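Local coordinates for fatty acid-binding protein TM_1468 (Thermotoga maritima, PDB 1VPV) that binds long-chain fatty acids such as palmitate and may play a role in lipid transport or fatty acid metabolism, at residues 61-66 and 279-284; 52-57 and 273-278. All blocks are in the same frame, centred on the assembly; numbering follows the deposited sequence.

Interaction 1 (61-66 and 279-284). With PLM (palmitic acid), chain D.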
ATOM      1  N   ASN A  61      17.683  -5.500  -4.604  1.00 25.08           N
ATOM      2  CA  ASN A  61      18.914  -5.342  -3.839  1.00 25.21           C
ATOM      3  C   ASN A  61      18.623  -5.240  -2.336  1.00 25.56           C
ATOM      4  O   ASN A  61      19.303  -5.869  -1.501  1.00 28.12           O
ATOM      5  CB  ASN A  61      19.645  -4.089  -4.304  1.00 25.07           C
ATOM      6  CG  ASN A  61      20.998  -3.935  -3.665  1.00 27.43           C
ATOM      7  OD1 ASN A  61      21.183  -3.108  -2.771  1.00 26.01           O
ATOM      8  ND2 ASN A  61      21.955  -4.731  -4.114  1.00 33.78           N
ATOM      9  N   PHE A  62      17.607  -4.454  -2.004  1.00 20.15           N
ATOM     10  CA  PHE A  62      17.211  -4.261  -0.649  1.00 20.36           C
ATOM     11  C   PHE A  62      16.770  -5.584  -0.022  1.00 21.44           C
ATOM     12  O   PHE A  62      17.055  -5.872   1.130  1.00 19.17           O
ATOM     13  CB  PHE A  62      16.055  -3.265  -0.584  1.00 20.62           C
ATOM     14  CG  PHE A  62      15.619  -2.969   0.815  1.00 25.07           C
ATOM     15  CD1 PHE A  62      16.330  -2.031   1.583  1.00 22.73           C
ATOM     16  CD2 PHE A  62      14.547  -3.654   1.387  1.00 16.58           C
ATOM     17  CE1 PHE A  62      15.970  -1.766   2.890  1.00 17.36           C
ATOM     18  CE2 PHE A  62      14.179  -3.391   2.674  1.00 27.90           C
ATOM     19  CZ  PHE A  62      14.909  -2.452   3.454  1.00 21.17           C
ATOM     20  N   TYR A  63      16.024  -6.367  -0.784  1.00 21.30           N
ATOM     21  CA  TYR A  63      15.571  -7.655  -0.314  1.00 23.07           C
ATOM     22  C   TYR A  63      16.778  -8.499   0.076  1.00 22.56           C
ATOM     23  O   TYR A  63      16.756  -9.209   1.060  1.00 25.02           O
ATOM     24  CB  TYR A  63      14.758  -8.402  -1.402  1.00 23.30           C
ATOM     25  CG  TYR A  63      13.313  -7.957  -1.623  1.00 24.80           C
ATOM     26  CD1 TYR A  63      12.578  -7.300  -0.631  1.00 19.00           C
ATOM     27  CD2 TYR A  63      12.664  -8.255  -2.822  1.00 23.56           C
ATOM     28  CE1 TYR A  63      11.245  -6.931  -0.849  1.00 16.16           C
ATOM     29  CE2 TYR A  63      11.335  -7.906  -3.030  1.00 20.35           C
ATOM     30  CZ  TYR A  63      10.633  -7.249  -2.048  1.00 22.24           C
ATOM     31  OH  TYR A  63       9.307  -6.888  -2.283  1.00 22.08           O
ATOM     32  N   LYS A  64      17.822  -8.429  -0.721  1.00 20.82           N
ATOM     33  CA  LYS A  64      18.961  -9.240  -0.484  1.00 22.89           C
ATOM     34  C   LYS A  64      19.653  -8.760   0.798  1.00 21.52           C
ATOM     35  O   LYS A  64      19.953  -9.579   1.668  1.00 23.33           O
ATOM     36  CB  LYS A  64      19.877  -9.188  -1.707  1.00 25.37           C
ATOM     37  CG  LYS A  64      21.047 -10.113  -1.657  1.00 30.85           C
ATOM     38  CD  LYS A  64      22.096  -9.744  -2.706  1.00 36.91           C
ATOM     39  CE  LYS A  64      23.024  -8.623  -2.226  1.00 45.55           C
ATOM     40  NZ  LYS A  64      24.256  -9.124  -1.528  1.00 43.03           N
ATOM     41  N   ARG A  65      19.856  -7.441   0.919  1.00 20.36           N
ATOM     42  CA  ARG A  65      20.511  -6.839   2.073  1.00 18.57           C
ATOM     43  C   ARG A  65      19.721  -6.987   3.374  1.00 19.11           C
ATOM     44  O   ARG A  65      20.322  -7.230   4.394  1.00 19.95           O
ATOM     45  CB  ARG A  65      20.872  -5.376   1.816  1.00 19.42           C
ATOM     46  CG  ARG A  65      22.109  -5.206   0.848  1.00 23.61           C
ATOM     47  CD  ARG A  65      22.463  -3.745   0.490  1.00 21.21           C
ATOM     48  NE  ARG A  65      21.332  -3.088  -0.173  1.00 26.27           N
ATOM     49  CZ  ARG A  65      20.552  -2.160   0.385  1.00 30.24           C
ATOM     50  NH1 ARG A  65      20.741  -1.752   1.638  1.00 37.53           N
ATOM     51  NH2 ARG A  65      19.547  -1.650  -0.309  1.00 29.55           N
ATOM     52  N   ILE A  66      18.389  -6.918   3.357  1.00 19.59           N
ATOM     53  CA  ILE A  66      17.638  -7.080   4.594  1.00 19.61           C
ATOM     54  C   ILE A  66      17.548  -8.554   5.041  1.00 19.26           C
ATOM     55  O   ILE A  66      17.613  -8.821   6.228  1.00 17.53           O
ATOM     56  CB  ILE A  66      16.245  -6.379   4.599  1.00 20.47           C
ATOM     57  CG1 ILE A  66      15.661  -6.351   6.019  1.00 25.77           C
ATOM     58  CG2 ILE A  66      15.252  -7.060   3.679  1.00 23.63           C
ATOM     59  CD1 ILE A  66      14.598  -5.298   6.208  1.00 32.90           C
ATOM     60  N   VAL A 279      10.251   0.291   2.750  1.00 23.05           N
ATOM     61  CA  VAL A 279       9.599   0.678   4.002  1.00 22.20           C
ATOM     62  C   VAL A 279       8.595  -0.385   4.469  1.00 20.49           C
ATOM     63  O   VAL A 279       8.623  -0.824   5.617  1.00 22.83           O
ATOM     64  CB  VAL A 279       8.948   2.059   3.866  1.00 21.40           C
ATOM     65  CG1 VAL A 279       8.166   2.411   5.098  1.00 22.60           C
ATOM     66  CG2 VAL A 279      10.037   3.110   3.643  1.00 23.64           C
ATOM     67  N   ILE A 280       7.710  -0.816   3.600  1.00 17.69           N
ATOM     68  CA  ILE A 280       6.757  -1.824   4.002  1.00 19.24           C
ATOM     69  C   ILE A 280       7.492  -3.112   4.455  1.00 20.10           C
ATOM     70  O   ILE A 280       7.200  -3.688   5.521  1.00 15.98           O
ATOM     71  CB  ILE A 280       5.721  -2.053   2.895  1.00 19.36           C
ATOM     72  CG1 ILE A 280       4.799  -0.818   2.795  1.00 19.56           C
ATOM     73  CG2 ILE A 280       4.929  -3.314   3.140  1.00 24.79           C
ATOM     74  CD1 ILE A 280       3.787  -0.694   3.918  1.00 27.09           C
ATOM     75  N   THR A 281       8.479  -3.517   3.675  1.00 20.36           N
ATOM     76  CA  THR A 281       9.249  -4.714   4.003  1.00 21.63           C
ATOM     77  C   THR A 281       9.906  -4.623   5.362  1.00 21.53           C
ATOM     78  O   THR A 281       9.972  -5.605   6.112  1.00 21.73           O
ATOM     79  CB  THR A 281      10.345  -4.948   2.959  1.00 18.83           C
ATOM     80  OG1 THR A 281       9.716  -5.085   1.690  1.00 23.39           O
ATOM     81  CG2 THR A 281      11.098  -6.224   3.244  1.00 21.72           C
ATOM     82  N   THR A 282      10.432  -3.441   5.650  1.00 23.53           N
ATOM     83  CA  THR A 282      11.172  -3.193   6.874  1.00 21.94           C
ATOM     84  C   THR A 282      10.268  -3.492   8.046  1.00 22.76           C
ATOM     85  O   THR A 282      10.712  -4.086   9.042  1.00 25.40           O
ATOM     86  CB  THR A 282      11.714  -1.749   6.906  1.00 21.42           C
ATOM     87  OG1 THR A 282      12.861  -1.641   6.018  1.00 22.40           O
ATOM     88  CG2 THR A 282      12.107  -1.343   8.339  1.00 20.39           C
ATOM     89  N   HIS A 283       8.992  -3.135   7.897  1.00 22.46           N
ATOM     90  CA  HIS A 283       8.011  -3.309   8.958  1.00 22.97           C
ATOM     91  C   HIS A 283       7.403  -4.694   8.987  1.00 22.80           C
ATOM     92  O   HIS A 283       7.043  -5.142  10.063  1.00 23.82           O
ATOM     93  CB  HIS A 283       6.868  -2.299   8.831  1.00 23.20           C
ATOM     94  CG  HIS A 283       7.230  -0.951   9.308  1.00 21.54           C
ATOM     95  ND1 HIS A 283       6.958  -0.534  10.590  1.00 17.94           N
ATOM     96  CD2 HIS A 283       7.873   0.071   8.694  1.00 20.66           C
ATOM     97  CE1 HIS A 283       7.428   0.695  10.749  1.00 24.89           C
ATOM     98  NE2 HIS A 283       7.959   1.094   9.604  1.00 16.44           N
ATOM     99  N   VAL A 284       7.241  -5.354   7.835  1.00 20.64           N
ATOM    100  CA  VAL A 284       6.500  -6.631   7.835  1.00 22.12           C
ATOM    101  C   VAL A 284       7.392  -7.830   7.882  1.00 22.69           C
ATOM    102  O   VAL A 284       6.991  -8.887   8.392  1.00 21.44           O
ATOM    103  CB  VAL A 284       5.482  -6.810   6.656  1.00 23.44           C
ATOM    104  CG1 VAL A 284       4.324  -5.857   6.812  1.00 26.45           C
ATOM    105  CG2 VAL A 284       6.132  -6.634   5.317  1.00 14.42           C
TER
HETATM  106  C1  PLM D 501       7.016   6.084   8.266  1.00 34.58           C
HETATM  107  O1  PLM D 501       6.425   7.202   8.334  1.00 33.10           O
HETATM  108  O2  PLM D 501       8.147   5.892   8.816  1.00 29.42           O
HETATM  109  C2  PLM D 501       6.344   4.979   7.483  1.00 28.71           C
HETATM  110  C3  PLM D 501       5.680   3.976   8.404  1.00 19.59           C
HETATM  111  C4  PLM D 501       5.139   2.805   7.594  1.00 17.20           C
HETATM  112  C5  PLM D 501       4.542   1.776   8.549  1.00 17.40           C
HETATM  113  C6  PLM D 501       3.989   0.576   7.824  1.00 19.64           C
HETATM  114  C7  PLM D 501       3.331  -0.423   8.763  1.00 20.02           C
HETATM  115  C8  PLM D 501       3.154  -1.779   8.086  1.00 18.58           C
HETATM  116  C9  PLM D 501       2.017  -1.761   7.088  1.00 18.97           C
HETATM  117  CA  PLM D 501       1.886  -3.077   6.347  1.00 21.27           C
HETATM  118  CB  PLM D 501       0.643  -3.076   5.471  1.00 15.01           C
HETATM  119  CC  PLM D 501       0.671  -4.263   4.512  1.00 18.39           C
HETATM  120  CD  PLM D 501      -0.645  -4.405   3.718  1.00 20.79           C
HETATM  121  CE  PLM D 501      -0.542  -5.440   2.612  1.00 21.45           C
HETATM  122  CF  PLM D 501      -1.880  -5.720   1.944  1.00 28.46           C
HETATM  123  CG  PLM D 501      -2.215  -4.705   0.847  1.00 28.46           C
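Side chains of Phe62, Tyr63 and Ile66 meet Thr281 and Thr282 in a buried helix-helix contact that lays helix 56-68 over helix 278-284 in the DegV fold. The axes of the two short segments run nearly parallel, crossing at -24°. Phe62, its CB turned toward helix 278-284, holds CG anti to the backbone N (chi1 -178°). Its rim atom CZ lies 3.4 Å from Thr282 OG1, near the ring plane, while CE2 approaches Thr281 CB at 4.1 Å. Tyr63 also offers an edge, CE1 standing 3.5 Å from Thr281 OG1 in the plane of the ring. Ile66 meets both threonines through methyls, CD1 coming 4.1 Å from Thr282 OG1 and CG2 4.3 Å from Thr281 CG2. On its other flank helix 278-284 lines the palmitate chain, whose atom C5 sits 3.6 Å above the centre of the His283 ring. His283 NE2 is hydrogen-bonded to Thr75, which itself binds the fatty acid. Both threonine hydroxyls bond to the carbonyl four residues earlier, Thr281 OG1 to Gly277 O and Thr282 OG1 to Lys278 O, so these buried polar atoms are satisfied locally and can border aromatic edges.

Interaction 2 (52-57 and 273-278)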
ATOM      1  N   ASP A  52      13.285   4.840  -0.567  1.00 26.91           N
ATOM      2  CA  ASP A  52      12.426   3.752  -1.066  1.00 26.39           C
ATOM      3  C   ASP A  52      11.991   4.072  -2.503  1.00 26.94           C
ATOM      4  O   ASP A  52      10.851   4.478  -2.745  1.00 27.01           O
ATOM      5  CB  ASP A  52      11.239   3.608  -0.100  1.00 27.03           C
ATOM      6  CG  ASP A  52      10.369   2.351  -0.343  1.00 27.32           C
ATOM      7  OD1 ASP A  52      10.617   1.563  -1.260  1.00 25.88           O
ATOM      8  OD2 ASP A  52       9.386   2.150   0.403  1.00 25.44           O
ATOM      9  N   GLU A  53      12.912   3.923  -3.465  1.00 28.46           N
ATOM     10  CA  GLU A  53      12.609   4.239  -4.876  1.00 27.48           C
ATOM     11  C   GLU A  53      11.855   3.092  -5.543  1.00 26.90           C
ATOM     12  O   GLU A  53      12.245   1.939  -5.371  1.00 24.28           O
ATOM     13  CB  GLU A  53      13.892   4.454  -5.674  1.00 27.92           C
ATOM     14  CG  GLU A  53      14.715   5.666  -5.294  1.00 39.84           C
ATOM     15  CD  GLU A  53      14.128   7.015  -5.719  1.00 47.00           C
ATOM     16  OE1 GLU A  53      13.097   7.071  -6.428  1.00 52.63           O
ATOM     17  OE2 GLU A  53      14.733   8.039  -5.329  1.00 53.67           O
ATOM     18  N   ARG A  54      10.815   3.397  -6.324  1.00 27.88           N
ATOM     19  CA  ARG A  54      10.050   2.361  -7.025  1.00 30.87           C
ATOM     20  C   ARG A  54      10.746   1.988  -8.301  1.00 29.85           C
ATOM     21  O   ARG A  54      10.322   2.375  -9.376  1.00 29.37           O
ATOM     22  CB  ARG A  54       8.609   2.776  -7.396  1.00 29.94           C
ATOM     23  CG  ARG A  54       7.607   2.757  -6.322  1.00 36.13           C
ATOM     24  CD  ARG A  54       7.506   1.443  -5.536  1.00 38.21           C
ATOM     25  NE  ARG A  54       6.694   0.362  -6.117  1.00 30.81           N
ATOM     26  CZ  ARG A  54       6.587  -0.843  -5.548  1.00 31.68           C
ATOM     27  NH1 ARG A  54       7.232  -1.110  -4.424  1.00 27.11           N
ATOM     28  NH2 ARG A  54       5.867  -1.802  -6.104  1.00 30.08           N
ATOM     29  N   GLU A  55      11.763   1.167  -8.159  1.00 30.23           N
ATOM     30  CA  GLU A  55      12.578   0.713  -9.246  1.00 30.88           C
ATOM     31  C   GLU A  55      12.850  -0.763  -8.943  1.00 29.45           C
ATOM     32  O   GLU A  55      13.323  -1.069  -7.854  1.00 28.95           O
ATOM     33  CB  GLU A  55      13.847   1.556  -9.254  1.00 34.12           C
ATOM     34  CG  GLU A  55      15.143   0.828  -9.607  1.00 44.83           C
ATOM     35  CD  GLU A  55      15.275   0.539 -11.076  1.00 55.05           C
ATOM     36  OE1 GLU A  55      15.300   1.511 -11.853  1.00 63.68           O
ATOM     37  OE2 GLU A  55      15.361  -0.655 -11.447  1.00 60.65           O
ATOM     38  N   PRO A  56      12.503  -1.683  -9.871  1.00 28.27           N
ATOM     39  CA  PRO A  56      12.619  -3.123  -9.558  1.00 28.29           C
ATOM     40  C   PRO A  56      13.997  -3.545  -9.045  1.00 28.52           C
ATOM     41  O   PRO A  56      14.065  -4.305  -8.101  1.00 25.79           O
ATOM     42  CB  PRO A  56      12.340  -3.823 -10.905  1.00 28.15           C
ATOM     43  CG  PRO A  56      11.652  -2.828 -11.741  1.00 28.30           C
ATOM     44  CD  PRO A  56      12.005  -1.447 -11.243  1.00 25.35           C
ATOM     45  N   GLU A  57      15.082  -3.074  -9.669  1.00 30.38           N
ATOM     46  CA  GLU A  57      16.441  -3.455  -9.235  1.00 29.42           C
ATOM     47  C   GLU A  57      16.718  -3.041  -7.786  1.00 30.07           C
ATOM     48  O   GLU A  57      17.248  -3.846  -7.012  1.00 30.99           O
ATOM     49  CB  GLU A  57      17.527  -2.862 -10.143  1.00 28.44           C
ATOM     50  N   ILE A 273       0.540  -8.389  -9.635  1.00 21.39           N
ATOM     51  CA  ILE A 273       1.394  -8.620  -8.492  1.00 23.22           C
ATOM     52  C   ILE A 273       2.352  -7.436  -8.346  1.00 24.69           C
ATOM     53  O   ILE A 273       2.906  -6.965  -9.330  1.00 27.24           O
ATOM     54  CB  ILE A 273       2.173  -9.957  -8.655  1.00 24.05           C
ATOM     55  CG1 ILE A 273       1.201 -11.132  -8.449  1.00 29.42           C
ATOM     56  CG2 ILE A 273       3.315 -10.072  -7.644  1.00 24.24           C
ATOM     57  CD1 ILE A 273       1.766 -12.467  -8.875  1.00 27.55           C
ATOM     58  N   SER A 274       2.546  -6.974  -7.117  1.00 24.92           N
ATOM     59  CA  SER A 274       3.489  -5.900  -6.814  1.00 24.17           C
ATOM     60  C   SER A 274       4.388  -6.220  -5.613  1.00 21.26           C
ATOM     61  O   SER A 274       3.902  -6.463  -4.496  1.00 22.09           O
ATOM     62  CB  SER A 274       2.724  -4.619  -6.507  1.00 24.76           C
ATOM     63  OG  SER A 274       3.596  -3.523  -6.377  1.00 24.43           O
ATOM     64  N   PRO A 275       5.698  -6.188  -5.819  1.00 19.97           N
ATOM     65  CA  PRO A 275       6.574  -6.422  -4.683  1.00 22.22           C
ATOM     66  C   PRO A 275       6.484  -5.284  -3.652  1.00 23.39           C
ATOM     67  O   PRO A 275       6.366  -4.130  -4.015  1.00 23.69           O
ATOM     68  CB  PRO A 275       7.963  -6.462  -5.309  1.00 21.52           C
ATOM     69  CG  PRO A 275       7.837  -5.735  -6.561  1.00 25.93           C
ATOM     70  CD  PRO A 275       6.445  -5.934  -7.054  1.00 19.87           C
HETATM   71  N   MSE A 276       6.532  -5.612  -2.379  1.00 23.60           N
HETATM   72  CA  MSE A 276       6.492  -4.572  -1.351  1.00 26.41           C
HETATM   73  C   MSE A 276       7.842  -3.853  -1.294  1.00 22.89           C
HETATM   74  O   MSE A 276       8.925  -4.486  -1.366  1.00 17.30           O
HETATM   75  CB  MSE A 276       6.149  -5.172   0.013  1.00 22.62           C
HETATM   76  CG  MSE A 276       4.768  -5.710   0.107  1.00 29.07           C
HETATM   77 SE   MSE A 276       4.483  -7.111   1.513  1.00 38.18          SE
HETATM   78  CE  MSE A 276       2.814  -6.343   2.376  1.00 31.05           C
ATOM     79  N   GLY A 277       7.768  -2.528  -1.180  1.00 23.77           N
ATOM     80  CA  GLY A 277       8.972  -1.681  -1.163  1.00 23.81           C
ATOM     81  C   GLY A 277       9.807  -1.819   0.108  1.00 22.86           C
ATOM     82  O   GLY A 277       9.557  -2.681   0.950  1.00 21.82           O
ATOM     83  N   LYS A 278      10.800  -0.950   0.237  1.00 22.09           N
ATOM     84  CA  LYS A 278      11.755  -1.018   1.357  1.00 24.50           C
ATOM     85  C   LYS A 278      11.092  -0.723   2.713  1.00 21.66           C
ATOM     86  O   LYS A 278      11.337  -1.403   3.702  1.00 20.94           O
ATOM     87  CB  LYS A 278      12.953  -0.058   1.140  1.00 24.04           C
ATOM     88  CG  LYS A 278      13.597  -0.112  -0.239  1.00 19.87           C
ATOM     89  CD  LYS A 278      14.924   0.655  -0.231  1.00 24.89           C
ATOM     90  CE  LYS A 278      15.600   0.671  -1.600  1.00 20.56           C
ATOM     91  NZ  LYS A 278      16.709   1.657  -1.573  1.00 18.60           N
TER
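The backbones draw closest where the CA atoms of Asp52 and Lys278 stand 5.4 Å apart, at the start of helix 278-284, and the loop 52-55 bends through an inverse gamma turn centred on Arg54. Asp52 places CG anti to its backbone N (chi1 -170°), and OD1 accepts from Lys278 N at 2.9 Å, the donor lying 54° out of the carboxylate plane. OD2 takes Val279 N and the hydroxyl of Ser21, so one carboxylate binds two backbone N-H groups in the first turn of the helix. Lys278 runs past it in the opposite direction, CG 3.6 Å from Asp52 OD1, and carries its ammonium on to Glu50 and Glu58. Gly277 is the N-cap residue of that helix, which follows strand 267-275 after two residues; the strand is an edge strand, within this chain, of the sheet that also holds strand 241-248. At its end Arg54, bent at chi2 and chi3, grips a single acceptor end-on. NH1 and NH2 both donate to Pro275 O, each at 3.2 Å, and this oxygen lies in the guanidinium plane. NH2 also bonds Val25 O, which further fixes the group's rotation. A leucine in place of Arg54 would probably leave Pro275 O and Val25 O without these donors. Just before Pro56, Glu55 caps the N terminus of helix 56-68, OE2 accepting from Glu57 N at 3.0 Å.

How the interactions relate
From the N terminus, the chain passes through 52-57 and, three residues on, 61-66 on helix 56-68, then travels more than 200 residues before 273-278 and 279-284 return to them in the same order. Interaction 2 closes its loop with 215 intervening residues and interaction 1 with 212; the segments alternate, so the loops cross. Their centres lie 10 Å apart, and atoms join them directly: Tyr63 OH is 2.6 Å from Met276 O, a probable though weak hydrogen bond. Together they tie the loop after strand 49-51 and helix 56-68, near the sheet of strand 35-43, to the end of strand 267-275 and the helix 278-284 beside palmitate.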